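Local coordinates for peptidase M16 domain protein (PDB 4XEA) that probably acts as a metal-dependent peptidase of the M16 family, and binds a nickel ion in the crystal, at residues 273-276 / 277-281; 354-357 / 358-361; 390-393 / 394-397. All coordinates share one frame; numbering follows the deposited sequence.

Contact 1: 273-276 / 277-281; sequences TAMT and ILLDA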
loop_
_atom_site.group_PDB
_atom_site.type_symbol
_atom_site.label_atom_id
_atom_site.label_comp_id
_atom_site.label_asym_id
_atom_site.label_seq_id
_atom_site.Cartn_x
_atom_site.Cartn_y
_atom_site.Cartn_z
ATOM N N THR A 273 -11.408 3.076 -18.880
ATOM C CA THR A 273 -10.618 4.292 -18.830
ATOM C C THR A 273 -11.515 5.515 -18.696
ATOM O O THR A 273 -11.271 6.381 -17.864
ATOM C CB THR A 273 -9.727 4.430 -20.067
ATOM O OG1 THR A 273 -8.883 3.284 -20.128
ATOM C CG2 THR A 273 -8.853 5.667 -19.977
ATOM N N ALA A 274 -12.580 5.535 -19.480
ATOM C CA ALA A 274 -13.542 6.601 -19.420
ATOM C C ALA A 274 -14.175 6.737 -18.011
ATOM O O ALA A 274 -14.363 7.843 -17.527
ATOM C CB ALA A 274 -14.624 6.399 -20.473
HETATM N N MSE A 275 -14.495 5.629 -17.365
HETATM C CA MSE A 275 -15.044 5.704 -16.013
HETATM C C MSE A 275 -14.000 6.210 -14.991
HETATM O O MSE A 275 -14.347 6.881 -14.010
HETATM C CB MSE A 275 -15.611 4.352 -15.581
HETATM C CG MSE A 275 -16.896 3.963 -16.275
HETATM SE SE MSE A 275 -18.293 5.251 -16.049
HETATM C CE MSE A 275 -18.575 5.007 -14.108
ATOM N N THR A 276 -12.733 5.874 -15.189
ATOM C CA THR A 276 -11.710 6.291 -14.225
ATOM C C THR A 276 -11.714 7.829 -14.212
ATOM O O THR A 276 -11.722 8.443 -13.126
ATOM C CB THR A 276 -10.325 5.699 -14.577
ATOM O OG1 THR A 276 -10.426 4.270 -14.556
ATOM C CG2 THR A 276 -9.238 6.117 -13.607
ATOM N N ILE A 277 -11.755 8.435 -15.409
ATOM C CA ILE A 277 -11.747 9.892 -15.528
ATOM C C ILE A 277 -13.014 10.481 -14.941
ATOM O O ILE A 277 -12.944 11.402 -14.130
ATOM C CB ILE A 277 -11.585 10.381 -16.986
ATOM C CG1 ILE A 277 -10.242 9.938 -17.549
ATOM C CG2 ILE A 277 -11.693 11.912 -17.037
ATOM C CD1 ILE A 277 -10.226 9.783 -19.078
ATOM N N LEU A 278 -14.161 9.911 -15.324
ATOM C CA LEU A 278 -15.465 10.415 -14.873
ATOM C C LEU A 278 -15.668 10.375 -13.362
ATOM O O LEU A 278 -16.132 11.346 -12.771
ATOM C CB LEU A 278 -16.592 9.665 -15.589
ATOM C CG LEU A 278 -18.015 10.186 -15.473
ATOM C CD1 LEU A 278 -18.115 11.653 -15.837
ATOM C CD2 LEU A 278 -18.962 9.346 -16.338
ATOM N N LEU A 279 -15.328 9.250 -12.754
ATOM C CA LEU A 279 -15.451 9.085 -11.299
ATOM C C LEU A 279 -14.522 10.022 -10.524
ATOM O O LEU A 279 -14.895 10.527 -9.466
ATOM C CB LEU A 279 -15.220 7.630 -10.907
ATOM C CG LEU A 279 -16.303 6.675 -11.389
ATOM C CD1 LEU A 279 -15.963 5.205 -10.981
ATOM C CD2 LEU A 279 -17.705 7.072 -10.886
ATOM N N ASP A 280 -13.334 10.282 -11.060
ATOM C CA ASP A 280 -12.444 11.259 -10.446
ATOM C C ASP A 280 -13.049 12.662 -10.508
ATOM O O ASP A 280 -12.999 13.401 -9.504
ATOM C CB ASP A 280 -11.040 11.268 -11.070
ATOM C CG ASP A 280 -10.152 12.326 -10.457
ATOM O OD1 ASP A 280 -9.795 12.246 -9.253
ATOM O OD2 ASP A 280 -9.845 13.286 -11.169
ATOM N N ALA A 281 -13.636 13.005 -11.667
ATOM C CA ALA A 281 -14.256 14.325 -11.864
ATOM C C ALA A 281 -15.474 14.497 -10.961
ATOM O O ALA A 281 -15.708 15.582 -10.442
ATOM C CB ALA A 281 -14.663 14.523 -13.365
#
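M275 meets L278 and L279 in a local, one-turn contact of the α-helix 265-283, which packs on the mixed sheet of the second M16-type half of the chain, through strand 304-309. Across the join between 273-276 and 277-281 the ladder is the regular α-helical i to i+4 one: I277, L278, L279 and D280 each donate their N to the carbonyl O four residues back. The shortest of these bonds is L279 N to M275 O at 2.9 Å, nearly straight with 169° at the hydrogen.

The selenomethionine M275 leaves the backbone pointing away from the following turn, but bends at chi2 (-57°) and again at chi3 (-67°), and this double bend carries its end forward along the helix, over the next turn. M275 SE comes to 4.2 Å from L278 CD2, and M275 CE lies 3.9 Å from L279 CG. L279 itself leans over the carbonyl of its own i-4 partner, its CB 3.3 Å from M275 O. The two side chains thus form one apolar patch, buried against Y307 of strand 304-309, while R405 and H409 of helix 399-409 also touch M275. An alanine in place of L279 would probably leave the CE methyl of M275 without its apolar mate and open a gap toward A305 and Y307. On another face of the helix T273 OG1 is hydrogen-bonded to I269 O, and T273 CG2 lies 4.4 Å from I277 CD1.

Contact 2: 354-357 / 358-361; sequences KKIM and GRVL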
loop_
_atom_site.group_PDB
_atom_site.type_symbol
_atom_site.label_atom_id
_atom_site.label_comp_id
_atom_site.label_asym_id
_atom_site.label_seq_id
_atom_site.Cartn_x
_atom_site.Cartn_y
_atom_site.Cartn_z
ATOM N N LYS A 354 -6.200 14.968 -16.884
ATOM C CA LYS A 354 -4.776 15.248 -16.609
ATOM C C LYS A 354 -4.245 14.537 -15.345
ATOM O O LYS A 354 -3.109 14.064 -15.344
ATOM C CB LYS A 354 -4.535 16.743 -16.465
ATOM C CG LYS A 354 -3.021 17.118 -16.389
ATOM C CD LYS A 354 -2.759 18.310 -15.536
ATOM C CE LYS A 354 -2.422 19.544 -16.369
ATOM N NZ LYS A 354 -3.449 19.723 -17.421
ATOM N N LYS A 355 -5.058 14.452 -14.283
ATOM C CA LYS A 355 -4.686 13.655 -13.102
ATOM C C LYS A 355 -4.505 12.197 -13.473
ATOM O O LYS A 355 -3.522 11.576 -13.087
ATOM C CB LYS A 355 -5.727 13.787 -11.970
ATOM C CG LYS A 355 -5.355 13.049 -10.649
ATOM C CD LYS A 355 -6.533 12.891 -9.670
ATOM C CE LYS A 355 -6.959 14.177 -8.994
ATOM N NZ LYS A 355 -8.171 13.941 -8.091
ATOM N N ILE A 356 -5.460 11.631 -14.201
ATOM C CA ILE A 356 -5.420 10.206 -14.514
ATOM C C ILE A 356 -4.307 9.876 -15.553
ATOM O O ILE A 356 -3.697 8.828 -15.486
ATOM C CB ILE A 356 -6.796 9.681 -14.976
ATOM C CG1 ILE A 356 -7.886 9.874 -13.888
ATOM C CG2 ILE A 356 -6.703 8.219 -15.418
ATOM C CD1 ILE A 356 -7.587 9.301 -12.490
HETATM N N MSE A 357 -4.046 10.765 -16.498
HETATM C CA MSE A 357 -2.900 10.603 -17.411
HETATM C C MSE A 357 -1.601 10.528 -16.608
HETATM O O MSE A 357 -0.793 9.655 -16.847
HETATM C CB MSE A 357 -2.859 11.743 -18.427
HETATM C CG MSE A 357 -1.622 11.774 -19.309
HETATM SE SE MSE A 357 -1.567 10.246 -20.502
HETATM C CE MSE A 357 -2.601 11.113 -21.939
ATOM N N GLY A 358 -1.431 11.432 -15.646
ATOM C CA GLY A 358 -0.260 11.441 -14.765
ATOM C C GLY A 358 -0.151 10.172 -13.926
ATOM O O GLY A 358 0.924 9.568 -13.834
ATOM N N ARG A 359 -1.271 9.767 -13.334
ATOM C CA ARG A 359 -1.325 8.586 -12.489
ATOM C C ARG A 359 -0.904 7.343 -13.290
ATOM O O ARG A 359 -0.112 6.525 -12.814
ATOM C CB ARG A 359 -2.739 8.455 -11.904
ATOM C CG ARG A 359 -2.947 7.346 -10.868
ATOM C CD ARG A 359 -4.445 7.184 -10.481
ATOM N NE ARG A 359 -5.014 8.213 -9.574
ATOM C CZ ARG A 359 -4.365 8.846 -8.593
ATOM N NH1 ARG A 359 -4.993 9.756 -7.859
ATOM N NH2 ARG A 359 -3.095 8.585 -8.336
ATOM N N VAL A 360 -1.414 7.220 -14.508
ATOM C CA VAL A 360 -1.049 6.122 -15.411
ATOM C C VAL A 360 0.425 6.190 -15.837
ATOM O O VAL A 360 1.126 5.206 -15.721
ATOM C CB VAL A 360 -1.972 6.066 -16.644
ATOM C CG1 VAL A 360 -1.534 4.984 -17.604
ATOM C CG2 VAL A 360 -3.436 5.797 -16.178
ATOM N N LEU A 361 0.891 7.339 -16.310
ATOM C CA LEU A 361 2.319 7.519 -16.631
ATOM C C LEU A 361 3.246 7.097 -15.451
ATOM O O LEU A 361 4.196 6.324 -15.658
ATOM C CB LEU A 361 2.593 8.956 -17.051
ATOM C CG LEU A 361 2.078 9.406 -18.435
ATOM C CD1 LEU A 361 2.672 10.764 -18.771
ATOM C CD2 LEU A 361 2.393 8.396 -19.557
#
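K354, K355, I356 and M357 each offer their carbonyl O to the N of the residue four places on, in two unbroken turns of helix 346-363. G358 N lies 3.1 Å from K354 O, the longest of the four bonds. The bond from L361 N to M357 O measures 2.9 Å and is the straightest, with 173° at the hydrogen. The ladder runs on through G358 without a break.

On the inner side, the methyl CG2 of I356 rests 4.1 Å from CG2 of V360. The valine places CG1 anti to its backbone N (chi1 177°), which leaves CG2 beside that N and 3.1 Å from I356 O, over the carbonyl that V360 N also uses. From the next residue, SE of the selenomethionine M357 lies 4.3 Å from L361 CG. These i to i+4 pairs belong to the apolar side of an amphipathic helix: I356 is buried, while R359 and K354 lie at the surface, and I356, like M357, touches helix 387-396 through L394.

Along the outer flank K355 and R359 lie side by side and point the same way, K355 CD being 3.9 Å from R359 NH1 in one of the two modelled conformers of the arginine; that approach is accordingly doubtful in detail. The charged ends do not meet in this conformer, NZ of K355 standing 5.3 Å from NH1 of R359. K355 NZ instead makes a salt bridge to D280 OD1 of helix 265-283 and a hydrogen bond to T286 OG1, which would probably moderate the repulsion between the like charges. K354 packs on A81 of the second subunit.

Contact 3: 390-393 / 394-397; sequences VIAV and LQTM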
loop_
_atom_site.group_PDB
_atom_site.type_symbol
_atom_site.label_atom_id
_atom_site.label_comp_id
_atom_site.label_asym_id
_atom_site.label_seq_id
_atom_site.Cartn_x
_atom_site.Cartn_y
_atom_site.Cartn_z
ATOM N N VAL A 390 -4.111 2.428 -23.935
ATOM C CA VAL A 390 -4.695 3.132 -22.793
ATOM C C VAL A 390 -4.366 4.619 -22.902
ATOM O O VAL A 390 -5.253 5.466 -22.893
ATOM C CB VAL A 390 -4.197 2.545 -21.445
ATOM C CG1 VAL A 390 -4.731 3.329 -20.215
ATOM C CG2 VAL A 390 -4.593 1.083 -21.352
ATOM N N ILE A 391 -3.097 4.924 -23.104
ATOM C CA ILE A 391 -2.694 6.308 -23.242
ATOM C C ILE A 391 -3.501 6.992 -24.345
ATOM O O ILE A 391 -3.992 8.105 -24.147
ATOM C CB ILE A 391 -1.184 6.443 -23.544
ATOM C CG1 ILE A 391 -0.383 5.968 -22.334
ATOM C CG2 ILE A 391 -0.837 7.874 -23.945
ATOM C CD1 ILE A 391 -0.557 6.832 -21.037
ATOM N N ALA A 392 -3.656 6.326 -25.488
ATOM C CA ALA A 392 -4.375 6.927 -26.601
ATOM C C ALA A 392 -5.849 7.229 -26.267
ATOM O O ALA A 392 -6.375 8.248 -26.711
ATOM C CB ALA A 392 -4.246 6.071 -27.901
ATOM N N VAL A 393 -6.509 6.376 -25.478
ATOM C CA VAL A 393 -7.879 6.673 -25.027
ATOM C C VAL A 393 -7.884 7.901 -24.094
ATOM O O VAL A 393 -8.762 8.742 -24.187
ATOM C CB VAL A 393 -8.571 5.440 -24.367
ATOM C CG1 VAL A 393 -9.929 5.832 -23.759
ATOM C CG2 VAL A 393 -8.759 4.338 -25.399
ATOM N N LEU A 394 -6.874 8.021 -23.239
ATOM C CA LEU A 394 -6.748 9.166 -22.342
ATOM C C LEU A 394 -6.551 10.484 -23.091
ATOM O O LEU A 394 -7.029 11.508 -22.623
ATOM C CB LEU A 394 -5.598 8.974 -21.349
ATOM C CG LEU A 394 -5.866 7.990 -20.209
ATOM C CD1 LEU A 394 -4.581 7.372 -19.692
ATOM C CD2 LEU A 394 -6.611 8.685 -19.086
ATOM N N GLN A 395 -5.850 10.443 -24.237
ATOM C CA GLN A 395 -5.601 11.611 -25.079
ATOM C C GLN A 395 -6.804 12.040 -25.892
ATOM O O GLN A 395 -7.019 13.231 -26.098
ATOM C CB GLN A 395 -4.482 11.331 -26.086
ATOM C CG GLN A 395 -3.091 11.160 -25.500
ATOM C CD GLN A 395 -2.084 10.680 -26.543
ATOM O OE1 GLN A 395 -2.416 9.899 -27.443
ATOM N NE2 GLN A 395 -0.845 11.132 -26.413
ATOM N N THR A 396 -7.569 11.063 -26.373
ATOM C CA THR A 396 -8.606 11.305 -27.376
ATOM C C THR A 396 -10.021 11.357 -26.783
ATOM O O THR A 396 -10.956 11.852 -27.412
ATOM C CB THR A 396 -8.540 10.234 -28.472
ATOM O OG1 THR A 396 -8.745 8.945 -27.888
ATOM C CG2 THR A 396 -7.186 10.274 -29.163
HETATM N N MSE A 397 -10.181 10.845 -25.574
HETATM C CA MSE A 397 -11.443 10.954 -24.855
HETATM C C MSE A 397 -12.047 12.381 -24.923
HETATM O O MSE A 397 -11.310 13.368 -24.781
HETATM C CB MSE A 397 -11.165 10.563 -23.424
HETATM C CG MSE A 397 -12.252 10.834 -22.526
HETATM SE SE MSE A 397 -13.503 9.430 -22.597
HETATM C CE MSE A 397 -13.758 9.654 -20.701
#
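With chi1 at 60°, T396 holds OG1 between its backbone N and carbonyl carbon, the crowded position from which the hydroxyl can turn back onto the preceding turn and donate to A392 O at 2.7 Å. T396 N also donates to A392 O, at 3.1 Å, from the opposite face of the carbonyl plane, so two bonds grip this oxygen. The arrangement belongs to the C-terminal end of helix 387-396. M397 is the first residue to leave helical backbone angles, yet its N still reaches V393 O at 2.9 Å.

Further back the ladder is regular, L394 N donating to V390 O. L394 has CG anti to its carbonyl carbon (chi1 -75°), and this sends CD1 alongside V390, 4.1 Å from V390 CG1; the two side chains point the same way. L394 CD1 also lies 4.3 Å from I391 CD1. On another face, the extended chain of Q395 crosses I391, its CD 4.0 Å from I391 CG2, while its NE2 is hydrogen-bonded to V1 O at the start of the chain.

R353 of helix 346-363 donates from NH1 to the carbonyls of both L394 and M397, so the last turn is joined to that helix. L394 lies between T273 and I277 of helix 265-283 and M357 of helix 346-363, while M397 reaches A274 on the first of these.

How the contacts relate
From the N terminus the three contacts follow in series. Contacts 1 and 2 lie within one helix each, and contact 3 runs out of the end of its helix; none closes a loop beyond a helical turn, nests in another or crosses one. In space they gather on one side of the chain's centre, their centres 11 to 12 Å apart. Contact 1 meets contact 2 where T276 CG2 lies 3.8 Å from I356 CD1, and contact 3 where A274 CA lies 3.3 Å from M397 CE. M357 SE and I391 CD1, 3.6 Å apart, join contacts 2 and 3. Together they knit helices 265-283, 346-363 and 387-396 into one group, of which helix 265-283 packs on the second half's sheet.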